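PDB 3HXL: phage tail sheath protein, which probably assembles with copies of itself into the contractile sheath around the tail tube of a myovirus-type phage. Local coordinates for residues Ile53-Asp58 / Glu77-Ala82; Val133-Leu136 / Leu142-Gln145; Thr267-Gly272 / Gln286-Ala291; Arg348-Ile353 / Glu429-Arg434; Thr389-Asp392 / Asn398-Gly401. One frame throughout, in Å; residues are numbered along the deposited sequence.

Interaction 1: residues Ile53-Asp58 / Glu77-Ala82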
# COMPACT_ATOMS: atom_id res chain seq x y z
N ILE A 53 6.85 1.03 5.81
CA ILE A 53 6.38 1.53 7.09
C ILE A 53 5.36 0.56 7.67
O ILE A 53 4.36 0.24 7.03
CB ILE A 53 5.71 2.91 6.94
CG1 ILE A 53 6.70 3.88 6.31
CG2 ILE A 53 5.22 3.41 8.30
CD1 ILE A 53 6.14 5.25 6.04
N GLU A 54 5.64 0.07 8.88
CA GLU A 54 4.72 -0.85 9.54
C GLU A 54 3.77 0.01 10.37
O GLU A 54 4.16 1.07 10.86
CB GLU A 54 5.48 -1.81 10.46
CG GLU A 54 6.62 -2.59 9.82
CD GLU A 54 6.20 -3.40 8.60
OE1 GLU A 54 5.15 -4.08 8.66
OE2 GLU A 54 6.93 -3.36 7.58
N ALA A 55 2.52 -0.42 10.50
CA ALA A 55 1.56 0.34 11.28
C ALA A 55 2.15 0.56 12.67
O ALA A 55 2.75 -0.35 13.25
CB ALA A 55 0.24 -0.42 11.38
N GLY A 56 2.01 1.78 13.20
CA GLY A 56 2.54 2.07 14.51
C GLY A 56 3.96 2.62 14.50
O GLY A 56 4.41 3.19 15.49
N ASP A 57 4.66 2.45 13.38
CA ASP A 57 6.03 2.95 13.27
C ASP A 57 6.12 4.46 13.40
O ASP A 57 5.20 5.18 13.03
CB ASP A 57 6.66 2.57 11.92
CG ASP A 57 7.15 1.14 11.87
OD1 ASP A 57 7.16 0.46 12.92
OD2 ASP A 57 7.54 0.70 10.76
N ASP A 58 7.24 4.93 13.94
CA ASP A 58 7.47 6.36 14.07
C ASP A 58 7.97 6.74 12.68
O ASP A 58 8.95 6.18 12.20
CB ASP A 58 8.55 6.63 15.13
CG ASP A 58 8.88 8.10 15.27
OD1 ASP A 58 8.11 8.95 14.76
OD2 ASP A 58 9.92 8.42 15.89
N GLU A 77 -4.02 7.58 6.88
CA GLU A 77 -5.24 6.89 6.45
C GLU A 77 -5.02 5.48 5.93
O GLU A 77 -5.77 4.57 6.25
CB GLU A 77 -5.97 7.73 5.39
CG GLU A 77 -6.35 9.12 5.89
CD GLU A 77 -7.15 9.08 7.19
OE1 GLU A 77 -8.31 8.62 7.16
OE2 GLU A 77 -6.60 9.49 8.23
N ALA A 78 -3.97 5.29 5.12
CA ALA A 78 -3.68 3.98 4.56
C ALA A 78 -3.36 2.97 5.67
O ALA A 78 -3.68 1.80 5.55
CB ALA A 78 -2.50 4.07 3.61
N LEU A 79 -2.71 3.44 6.72
CA LEU A 79 -2.35 2.55 7.81
C LEU A 79 -3.43 2.36 8.87
O LEU A 79 -3.17 1.76 9.91
CB LEU A 79 -1.02 3.01 8.43
CG LEU A 79 0.16 2.67 7.50
CD1 LEU A 79 1.43 3.35 7.97
CD2 LEU A 79 0.35 1.16 7.44
N LYS A 80 -4.63 2.87 8.61
CA LYS A 80 -5.72 2.67 9.57
C LYS A 80 -6.13 1.20 9.52
O LYS A 80 -6.47 0.61 10.55
CB LYS A 80 -6.92 3.58 9.24
CG LYS A 80 -6.79 4.98 9.85
CD LYS A 80 -7.94 5.91 9.46
CE LYS A 80 -7.83 7.22 10.24
NZ LYS A 80 -8.89 8.20 9.86
N ARG A 81 -6.09 0.60 8.33
CA ARG A 81 -6.47 -0.80 8.19
C ARG A 81 -5.36 -1.72 7.69
O ARG A 81 -5.42 -2.93 7.90
CB ARG A 81 -7.68 -0.93 7.26
CG ARG A 81 -8.95 -0.21 7.73
CD ARG A 81 -9.60 -0.94 8.90
NE ARG A 81 -10.95 -0.44 9.20
CZ ARG A 81 -12.07 -1.09 8.91
NH1 ARG A 81 -12.02 -2.27 8.30
NH2 ARG A 81 -13.24 -0.58 9.23
N ALA A 82 -4.35 -1.16 7.03
CA ALA A 82 -3.25 -1.96 6.50
C ALA A 82 -2.19 -2.18 7.57
O ALA A 82 -2.05 -1.37 8.49
CB ALA A 82 -2.64 -1.27 5.29

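Interaction 2: residues Val133-Leu136 / Leu142-Gln145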
# COMPACT_ATOMS: atom_id res chain seq x y z
N VAL A 133 26.80 24.62 17.49
CA VAL A 133 26.05 24.63 16.23
C VAL A 133 24.77 23.83 16.41
O VAL A 133 24.80 22.60 16.56
CB VAL A 133 26.88 24.03 15.08
CG1 VAL A 133 26.12 24.16 13.76
CG2 VAL A 133 28.22 24.74 14.98
N SER A 134 23.64 24.52 16.39
CA SER A 134 22.36 23.87 16.57
C SER A 134 21.52 23.90 15.31
O SER A 134 21.55 24.86 14.53
CB SER A 134 21.61 24.51 17.73
OG SER A 134 22.34 24.35 18.94
N THR A 135 20.77 22.82 15.10
CA THR A 135 19.88 22.70 13.95
C THR A 135 18.46 22.78 14.48
O THR A 135 18.04 21.95 15.30
CB THR A 135 20.09 21.35 13.23
OG1 THR A 135 21.46 21.22 12.85
CG2 THR A 135 19.22 21.28 11.98
N LEU A 136 17.72 23.79 14.03
CA LEU A 136 16.35 23.98 14.45
C LEU A 136 15.36 23.66 13.35
O LEU A 136 15.60 23.94 12.17
CB LEU A 136 16.12 25.43 14.91
CG LEU A 136 16.55 25.83 16.32
CD1 LEU A 136 18.03 25.58 16.52
CD2 LEU A 136 16.23 27.30 16.53
N LEU A 142 16.69 20.26 17.35
CA LEU A 142 16.71 18.80 17.29
C LEU A 142 18.13 18.23 17.28
O LEU A 142 18.31 17.02 17.35
CB LEU A 142 15.94 18.31 16.06
CG LEU A 142 14.50 18.81 15.94
CD1 LEU A 142 13.86 18.23 14.69
CD2 LEU A 142 13.70 18.40 17.18
N ASP A 143 19.13 19.11 17.19
CA ASP A 143 20.53 18.68 17.21
C ASP A 143 21.41 19.83 17.67
O ASP A 143 21.14 21.00 17.38
CB ASP A 143 20.99 18.20 15.83
CG ASP A 143 22.39 17.60 15.85
OD1 ASP A 143 22.63 16.65 16.64
OD2 ASP A 143 23.27 18.06 15.09
N LYS A 144 22.46 19.49 18.41
CA LYS A 144 23.41 20.48 18.91
C LYS A 144 24.79 19.85 18.97
O LYS A 144 24.99 18.81 19.60
CB LYS A 144 22.99 20.98 20.29
CG LYS A 144 23.85 22.14 20.82
CD LYS A 144 23.19 22.86 22.00
CE LYS A 144 23.13 22.00 23.25
NZ LYS A 144 24.48 21.74 23.83
N GLN A 145 25.74 20.48 18.29
CA GLN A 145 27.11 19.99 18.26
C GLN A 145 28.08 21.10 18.66
O GLN A 145 28.02 22.21 18.14
CB GLN A 145 27.46 19.49 16.86
CG GLN A 145 26.66 18.27 16.41
CD GLN A 145 27.02 17.83 15.01
OE1 GLN A 145 28.20 17.69 14.67
NE2 GLN A 145 26.00 17.59 14.18
O HOH W 1 23.40 20.92 14.67

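Interaction 3: residues Thr267-Gly272 / Gln286-Ala291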
# COMPACT_ATOMS: atom_id res chain seq x y z
N THR A 267 -8.97 7.13 -1.45
CA THR A 267 -8.41 5.91 -2.01
C THR A 267 -7.39 5.29 -1.05
O THR A 267 -7.20 4.08 -1.03
CB THR A 267 -7.70 6.14 -3.38
OG1 THR A 267 -6.57 7.00 -3.20
CG2 THR A 267 -8.66 6.75 -4.40
N ALA A 268 -6.74 6.14 -0.25
CA ALA A 268 -5.74 5.67 0.71
C ALA A 268 -6.35 4.69 1.70
O ALA A 268 -5.86 3.57 1.87
CB ALA A 268 -5.13 6.86 1.45
N TRP A 269 -7.42 5.11 2.38
CA TRP A 269 -8.09 4.24 3.34
C TRP A 269 -8.70 3.03 2.66
O TRP A 269 -8.59 1.90 3.14
CB TRP A 269 -9.20 5.00 4.09
CG TRP A 269 -9.89 4.16 5.12
CD1 TRP A 269 -9.52 4.00 6.43
CD2 TRP A 269 -11.04 3.33 4.93
NE1 TRP A 269 -10.38 3.13 7.07
CE2 TRP A 269 -11.33 2.71 6.17
CE3 TRP A 269 -11.88 3.07 3.83
CZ2 TRP A 269 -12.40 1.83 6.34
CZ3 TRP A 269 -12.95 2.19 4.00
CH2 TRP A 269 -13.20 1.58 5.25
N VAL A 270 -9.37 3.25 1.53
CA VAL A 270 -9.99 2.13 0.82
C VAL A 270 -8.97 1.05 0.46
O VAL A 270 -9.25 -0.14 0.60
CB VAL A 270 -10.73 2.60 -0.45
CG1 VAL A 270 -11.33 1.41 -1.18
CG2 VAL A 270 -11.83 3.57 -0.07
N ALA A 271 -7.80 1.48 -0.00
CA ALA A 271 -6.74 0.55 -0.38
C ALA A 271 -6.22 -0.18 0.85
O ALA A 271 -5.97 -1.38 0.82
CB ALA A 271 -5.60 1.31 -1.06
N GLY A 272 -6.05 0.57 1.94
CA GLY A 272 -5.56 -0.03 3.18
C GLY A 272 -6.56 -1.01 3.74
O GLY A 272 -6.19 -2.09 4.21
N GLN A 286 -19.17 -1.30 6.58
CA GLN A 286 -18.19 -1.07 7.62
C GLN A 286 -18.02 0.44 7.52
O GLN A 286 -18.17 1.03 6.45
CB GLN A 286 -16.86 -1.76 7.32
CG GLN A 286 -16.89 -3.28 7.43
CD GLN A 286 -15.51 -3.86 7.69
OE1 GLN A 286 -15.22 -5.01 7.33
NE2 GLN A 286 -14.65 -3.08 8.34
N GLY A 287 -17.71 1.08 8.64
CA GLY A 287 -17.54 2.52 8.60
C GLY A 287 -16.11 2.93 8.36
O GLY A 287 -15.18 2.24 8.77
N TYR A 288 -15.94 4.05 7.66
CA TYR A 288 -14.61 4.59 7.38
C TYR A 288 -14.12 5.10 8.74
O TYR A 288 -14.70 6.03 9.29
CB TYR A 288 -14.73 5.75 6.40
CG TYR A 288 -13.42 6.42 6.04
CD1 TYR A 288 -12.62 7.01 7.01
CD2 TYR A 288 -12.98 6.46 4.71
CE1 TYR A 288 -11.41 7.64 6.67
CE2 TYR A 288 -11.79 7.08 4.36
CZ TYR A 288 -11.01 7.66 5.34
OH TYR A 288 -9.80 8.24 4.99
N ASP A 289 -13.06 4.51 9.26
CA ASP A 289 -12.53 4.90 10.57
C ASP A 289 -12.32 6.40 10.75
O ASP A 289 -11.59 7.03 9.98
CB ASP A 289 -11.22 4.17 10.85
CG ASP A 289 -11.34 2.68 10.63
OD1 ASP A 289 -10.82 2.18 9.61
OD2 ASP A 289 -11.95 2.01 11.48
N GLU A 290 -12.96 6.96 11.78
CA GLU A 290 -12.84 8.40 12.12
C GLU A 290 -13.81 9.31 11.37
O GLU A 290 -13.91 10.49 11.68
CB GLU A 290 -11.38 8.90 11.96
CG GLU A 290 -11.12 10.35 12.40
CD GLU A 290 -9.67 10.79 12.24
OE1 GLU A 290 -8.87 10.04 11.65
OE2 GLU A 290 -9.33 11.90 12.71
N ALA A 291 -14.55 8.76 10.40
CA ALA A 291 -15.48 9.56 9.62
C ALA A 291 -16.86 9.69 10.24
O ALA A 291 -17.39 8.74 10.83
CB ALA A 291 -15.61 8.97 8.22
O HOH W 2 -7.93 7.88 2.85

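Interaction 4: residues Arg348-Ile353 / Glu429-Arg434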
# COMPACT_ATOMS: atom_id res chain seq x y z
N ARG A 348 -10.91 -11.46 -2.99
CA ARG A 348 -9.92 -11.83 -1.98
C ARG A 348 -9.78 -13.35 -1.85
O ARG A 348 -8.67 -13.86 -1.74
CB ARG A 348 -10.26 -11.24 -0.61
CG ARG A 348 -9.95 -9.74 -0.47
CD ARG A 348 -10.14 -9.25 0.99
NE ARG A 348 -11.51 -8.89 1.34
CZ ARG A 348 -12.13 -7.78 0.92
NH1 ARG A 348 -11.50 -6.93 0.11
NH2 ARG A 348 -13.36 -7.51 1.32
N VAL A 349 -10.90 -14.07 -1.85
CA VAL A 349 -10.79 -15.51 -1.71
C VAL A 349 -10.17 -16.15 -2.95
O VAL A 349 -9.33 -17.05 -2.84
CB VAL A 349 -12.16 -16.17 -1.41
CG1 VAL A 349 -13.18 -15.78 -2.44
CG2 VAL A 349 -11.99 -17.68 -1.35
N LEU A 350 -10.54 -15.66 -4.13
CA LEU A 350 -9.99 -16.20 -5.37
C LEU A 350 -8.52 -15.82 -5.54
O LEU A 350 -7.71 -16.64 -5.98
CB LEU A 350 -10.81 -15.73 -6.57
CG LEU A 350 -12.26 -16.19 -6.59
CD1 LEU A 350 -12.88 -15.81 -7.93
CD2 LEU A 350 -12.34 -17.71 -6.40
N ASP A 351 -8.16 -14.58 -5.20
CA ASP A 351 -6.76 -14.16 -5.30
C ASP A 351 -5.96 -14.98 -4.29
O ASP A 351 -4.79 -15.31 -4.53
CB ASP A 351 -6.60 -12.66 -5.02
CG ASP A 351 -7.16 -11.78 -6.13
OD1 ASP A 351 -7.62 -12.33 -7.16
OD2 ASP A 351 -7.12 -10.54 -5.99
N GLY A 352 -6.59 -15.30 -3.16
CA GLY A 352 -5.91 -16.09 -2.15
C GLY A 352 -5.61 -17.48 -2.67
O GLY A 352 -4.52 -18.02 -2.46
N ILE A 353 -6.59 -18.07 -3.35
CA ILE A 353 -6.41 -19.40 -3.92
C ILE A 353 -5.28 -19.35 -4.93
O ILE A 353 -4.39 -20.21 -4.93
CB ILE A 353 -7.70 -19.88 -4.62
CG1 ILE A 353 -8.77 -20.21 -3.57
CG2 ILE A 353 -7.41 -21.09 -5.49
CD1 ILE A 353 -10.11 -20.59 -4.16
N GLU A 429 -23.55 -19.07 -6.18
CA GLU A 429 -23.14 -19.78 -7.37
C GLU A 429 -21.70 -20.27 -7.21
O GLU A 429 -20.83 -19.50 -6.80
CB GLU A 429 -23.27 -18.86 -8.58
CG GLU A 429 -22.94 -19.50 -9.91
CD GLU A 429 -23.30 -18.60 -11.08
OE1 GLU A 429 -24.50 -18.32 -11.27
OE2 GLU A 429 -22.38 -18.17 -11.81
N LYS A 430 -21.46 -21.54 -7.53
CA LYS A 430 -20.14 -22.14 -7.42
C LYS A 430 -19.18 -21.56 -8.45
O LYS A 430 -19.60 -21.11 -9.51
CB LYS A 430 -20.21 -23.66 -7.64
CG LYS A 430 -21.54 -24.29 -7.25
CD LYS A 430 -21.52 -25.81 -7.41
CE LYS A 430 -21.28 -26.25 -8.85
NZ LYS A 430 -21.28 -27.73 -8.97
N ILE A 431 -17.89 -21.57 -8.13
CA ILE A 431 -16.89 -21.06 -9.05
C ILE A 431 -15.93 -22.18 -9.45
O ILE A 431 -15.43 -22.91 -8.59
CB ILE A 431 -16.09 -19.89 -8.43
CG1 ILE A 431 -17.03 -18.69 -8.23
CG2 ILE A 431 -14.92 -19.51 -9.34
CD1 ILE A 431 -16.38 -17.51 -7.54
N TYR A 432 -15.70 -22.31 -10.75
CA TYR A 432 -14.80 -23.32 -11.30
C TYR A 432 -13.36 -22.82 -11.22
O TYR A 432 -13.06 -21.70 -11.61
CB TYR A 432 -15.18 -23.60 -12.76
CG TYR A 432 -14.19 -24.47 -13.51
CD1 TYR A 432 -14.03 -25.82 -13.19
CD2 TYR A 432 -13.42 -23.94 -14.54
CE1 TYR A 432 -13.12 -26.62 -13.88
CE2 TYR A 432 -12.50 -24.73 -15.24
CZ TYR A 432 -12.35 -26.07 -14.90
OH TYR A 432 -11.44 -26.84 -15.59
N VAL A 433 -12.49 -23.67 -10.70
CA VAL A 433 -11.08 -23.34 -10.54
C VAL A 433 -10.24 -24.35 -11.31
O VAL A 433 -10.32 -25.55 -11.05
CB VAL A 433 -10.65 -23.38 -9.06
CG1 VAL A 433 -9.18 -23.02 -8.92
CG2 VAL A 433 -11.51 -22.43 -8.26
N ARG A 434 -9.47 -23.87 -12.27
CA ARG A 434 -8.63 -24.75 -13.08
C ARG A 434 -7.17 -24.38 -12.87
O ARG A 434 -6.77 -23.23 -13.09
CB ARG A 434 -8.99 -24.61 -14.56
CG ARG A 434 -8.16 -25.48 -15.49
CD ARG A 434 -8.40 -25.10 -16.95
NE ARG A 434 -7.77 -26.04 -17.88
CZ ARG A 434 -8.17 -27.30 -18.05
NH1 ARG A 434 -7.54 -28.09 -18.91
NH2 ARG A 434 -9.19 -27.77 -17.35

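Interaction 5: residues Thr389-Asp392 / Asn398-Gly401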
# COMPACT_ATOMS: atom_id res chain seq x y z
N THR A 389 -9.57 -25.65 4.92
CA THR A 389 -9.17 -24.56 5.80
C THR A 389 -9.96 -23.29 5.47
O THR A 389 -10.33 -22.53 6.37
CB THR A 389 -7.66 -24.26 5.66
OG1 THR A 389 -6.91 -25.42 6.02
CG2 THR A 389 -7.26 -23.11 6.58
N LEU A 390 -10.23 -23.07 4.19
CA LEU A 390 -11.00 -21.91 3.77
C LEU A 390 -12.43 -22.04 4.25
O LEU A 390 -13.07 -21.06 4.64
CB LEU A 390 -10.99 -21.77 2.24
CG LEU A 390 -9.73 -21.21 1.58
CD1 LEU A 390 -9.90 -21.18 0.07
CD2 LEU A 390 -9.48 -19.80 2.11
N GLN A 391 -12.94 -23.27 4.23
CA GLN A 391 -14.31 -23.52 4.67
C GLN A 391 -14.42 -23.36 6.19
O GLN A 391 -15.44 -22.89 6.69
CB GLN A 391 -14.75 -24.92 4.25
CG GLN A 391 -16.21 -25.22 4.55
CD GLN A 391 -16.66 -26.52 3.91
OE1 GLN A 391 -16.06 -27.57 4.13
NE2 GLN A 391 -17.71 -26.44 3.11
N ASP A 392 -13.36 -23.74 6.91
CA ASP A 392 -13.36 -23.62 8.36
C ASP A 392 -13.40 -22.17 8.82
O ASP A 392 -13.96 -21.87 9.88
CB ASP A 392 -12.12 -24.29 8.96
CG ASP A 392 -12.11 -25.79 8.78
OD1 ASP A 392 -13.20 -26.41 8.84
OD2 ASP A 392 -11.02 -26.36 8.59
N ASN A 398 -20.03 -25.26 1.47
CA ASN A 398 -20.45 -26.42 0.70
C ASN A 398 -19.31 -27.09 -0.06
O ASN A 398 -19.49 -27.55 -1.18
CB ASN A 398 -21.55 -26.02 -0.29
CG ASN A 398 -22.70 -25.27 0.38
OD1 ASN A 398 -23.13 -25.63 1.48
ND2 ASN A 398 -23.20 -24.24 -0.29
N PHE A 399 -18.13 -27.13 0.55
CA PHE A 399 -17.00 -27.77 -0.10
C PHE A 399 -16.92 -29.23 0.33
O PHE A 399 -16.79 -29.52 1.52
CB PHE A 399 -15.67 -27.10 0.25
CG PHE A 399 -14.48 -27.80 -0.33
CD1 PHE A 399 -14.21 -27.72 -1.69
CD2 PHE A 399 -13.67 -28.60 0.47
CE1 PHE A 399 -13.15 -28.42 -2.25
CE2 PHE A 399 -12.60 -29.31 -0.08
CZ PHE A 399 -12.34 -29.22 -1.45
N ASP A 400 -17.01 -30.14 -0.64
CA ASP A 400 -16.95 -31.57 -0.37
C ASP A 400 -15.67 -32.13 -1.00
O ASP A 400 -15.62 -32.36 -2.21
CB ASP A 400 -18.17 -32.28 -0.97
CG ASP A 400 -18.35 -33.69 -0.44
OD1 ASP A 400 -17.34 -34.33 -0.08
OD2 ASP A 400 -19.50 -34.16 -0.41
N GLY A 401 -14.66 -32.35 -0.17
CA GLY A 401 -13.40 -32.88 -0.66
C GLY A 401 -13.53 -34.21 -1.38
O GLY A 401 -12.62 -34.64 -2.09

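Interaction 1: residues Ile53-Asp58 / Glu77-Ala82
L79 reaches across to I53 and A55 and has the largest part in this contact. Its CB already heads toward the 53-58 segment, and the first torsion places CG anti to the carbonyl carbon (chi1 -74°), where the chain forks. One methyl, CD1, meets the CG2 branch of I53 at 3.8 Å, the two side chains crossing at roughly a right angle. The other, CD2, lies beside the A55 backbone, 4.1 Å from A55 N, and brushes A55 CB. That CB also comes up to the A82 carbonyl, 3.8 Å from A82 O. No hydrogen bond joins the two segments. The packing holds the end of strand 51-54 against the connection from helix 73-78 to strand 84-89, the strand that pairs antiparallel with 51-54; L79 also touches L85 there, and I53 touches L87. Beyond I53 the chain reverses in a type II turn from E54 to D57, with G56 at positive phi. D57 N bonds back to E54 O at 2.9 Å, while E54 N meets D57 OD2 at 2.7 Å from above the carboxylate plane. In 77-82, K80 NZ forms a 2.8 Å salt bridge using the syn lone pair of E77 OE1.

Interaction 2: residues Val133-Leu136 / Leu142-Gln145
V133 and Q145 face each other as an antiparallel hydrogen-bonded pair: V133 N donates to Q145 O at 2.8 Å, and Q145 N returns a bond to V133 O. One step on, S134 and K144 form a non-hydrogen-bonded pair in which S134 OG lies alongside the start of the lysine chain, 3.3 Å from K144 CG. K144 then bends at its last two torsions and leads away. At T135 the register slips: T135 N bonds to D143 O at 2.9 Å, yet T135 O accepts a hydrogen bond from L142 N at 3.0 Å, so L142 and D143 both stand against T135 in a classic beta bulge. On the face shared by V133, T135, D143 and Q145, a water ties the strands together. It donates to V133 O and to D143 OD2, and the water oxygen accepts from T135 OG1 at 2.7 Å. D143 OD2 is positioned in turn by Q145 NE2, 2.9 Å away in a nearly straight bond (176°) to its syn lone pair. The next shell supplies A154 O for Q145 NE2, N156 ND2 for D143 OD2 and E141 for the hydroxyl of S134. This is the hairpin 131-137/140-147 of the beta-sandwich domain. Strand 140-147 is outermost within this chain, 131-137 also pairs with 117-123, and F161 of strand 159-162 packs on V133 and Q145.

Interaction 3: residues Thr267-Gly272 / Gln286-Ala291
W269 on helix 263-276 looks across at Y288, their CA atoms 7.7 Å apart, where the irregular segment 286-291 enters a type II turn running from Y288 to A291. The indole stands out from the helix with CG anti to the backbone N (chi1 -178°) and lies flat over the tyrosine. Its five-membered ring and the Y288 ring stack face to face, offset, with centroids 4.0 Å apart and planes 24° from parallel. The side chains run past each other in opposite directions, so the phenol end comes back to the root of the tryptophan: Y288 CE2 is a close 3.3 Å from W269 CB. Farther out, Y288 CA sits over the six-membered ring in a CH-pi contact. The ring edge is held as well. W269 NE1 donates in the indole plane to D289 OD1 at 2.7 Å (159°), meeting the carboxylate on its anti side; that oxygen also pairs with R81 NE. A water accepts from W269 N and donates to Y288 OH, which also bonds to E77 OE1. The stack and the NE1 bond thus restrain the indole, while water and E77 hold the tyrosine hydroxyl. This offset aromatic stack with an indole N-H...carboxylate bond packs helix 263-276 of the subtilisin-like domain against the loop ahead of short strand 291-292, with Y288 reaching on to V253 and L255 of strand 246-255.

Interaction 4: residues Arg348-Ile353 / Glu429-Arg434
Y432 OH, on the side of strand 431-438 turned away from the L350-I431 contact, is gripped by two groups: R434 NH2 donates to it at 3.0 Å (146°), with the oxygen in the guanidinium plane, and E419 OE2 bonds to it from the neighbouring strand 415-422. The opposite side of the strand is apolar and faces helix 344-364. There L350 and I431 reach toward each other tip to tip, CD1 of the leucine 3.9 Å from CD1 of the isoleucine. Each takes the same first torsion, with CG of L350 and CG1 of I431 anti to the carbonyl carbon, and the two methyls meet end-on. This is helix-on-sheet packing in the C-terminal domain: the helix lies against a three-stranded antiparallel sheet in which 431-438 is outermost within this chain. One helical turn further on, I353 meets V433 more loosely, I353 CG2 to V433 CG1 at 4.3 Å, and also leans on Y386 of helix 373-392. No hydrogen bond crosses between the segments. R348 and D351, which do not touch 429-434, form salt bridges with D326 and R224 respectively.

Interaction 5: residues Thr389-Asp392 / Asn398-Gly401
Q391 and F399 come together through extended first torsions: CG lies anti to the backbone N in both, at chi1 -174° for Q391 and 176° for F399. The glutamine chain stays extended beyond CG and carries its amide outward from the last turn of helix 373-392 to the backbone of the returning loop. Q391 CD arrives 3.7 Å from F399 N and 3.8 Å from F399 CB, so the flat amide rests against the root of the phenylalanine and not over its ring; amide and ring planes stand 68° apart. The backbone N atoms of N398 and F399 both lie close to the amide's end. Which amide atom is the oxygen is doubtful, since the group is probably turned over in the model; if so, Q391 may hydrogen-bond to this stretch of main chain. N398 has left-handed backbone angles (phi 55°), consistent with the turn of the chain that brings both N atoms to the amide. F399 starts toward the helix, but its ring then leads away from Q391 and packs on I384, M387 and N388, earlier along the same helix. Past it, D400 OD1 bonds to Q402 N, as in an Asx turn, and D400 N bonds to D404 OD1. Q391 also touches I396. The loop after helix 373-392 thus packs back on that helix, setting an aromatic ring on its flank, before the chain continues into strand 405-408 of the antiparallel sheet in the C-terminal domain.

In the fold
The five contacts follow the elongated, multidomain build of the chain. Interactions 1 to 4 come in series, with interaction 5 nested inside the loop closed by 4. Interactions 1 and 3, centres 12 Å apart, adjoin one mixed sheet, to which strands 51-54, 84-89 and 246-255 all belong, and meet through the K80-E290 and R81-D289 salt bridges. Interaction 2 stands apart in the beta-sandwich, centre to centre 30 Å from interaction 1 and 58 Å from interaction 4. Interactions 4 and 5 share the C-terminal domain and touch where I353 CG1 meets L390 CD1 at 3.9 Å, across consecutive helices 344-364 and 373-392. Most contacts are thus local to one unit; the salt bridges join two sequence regions.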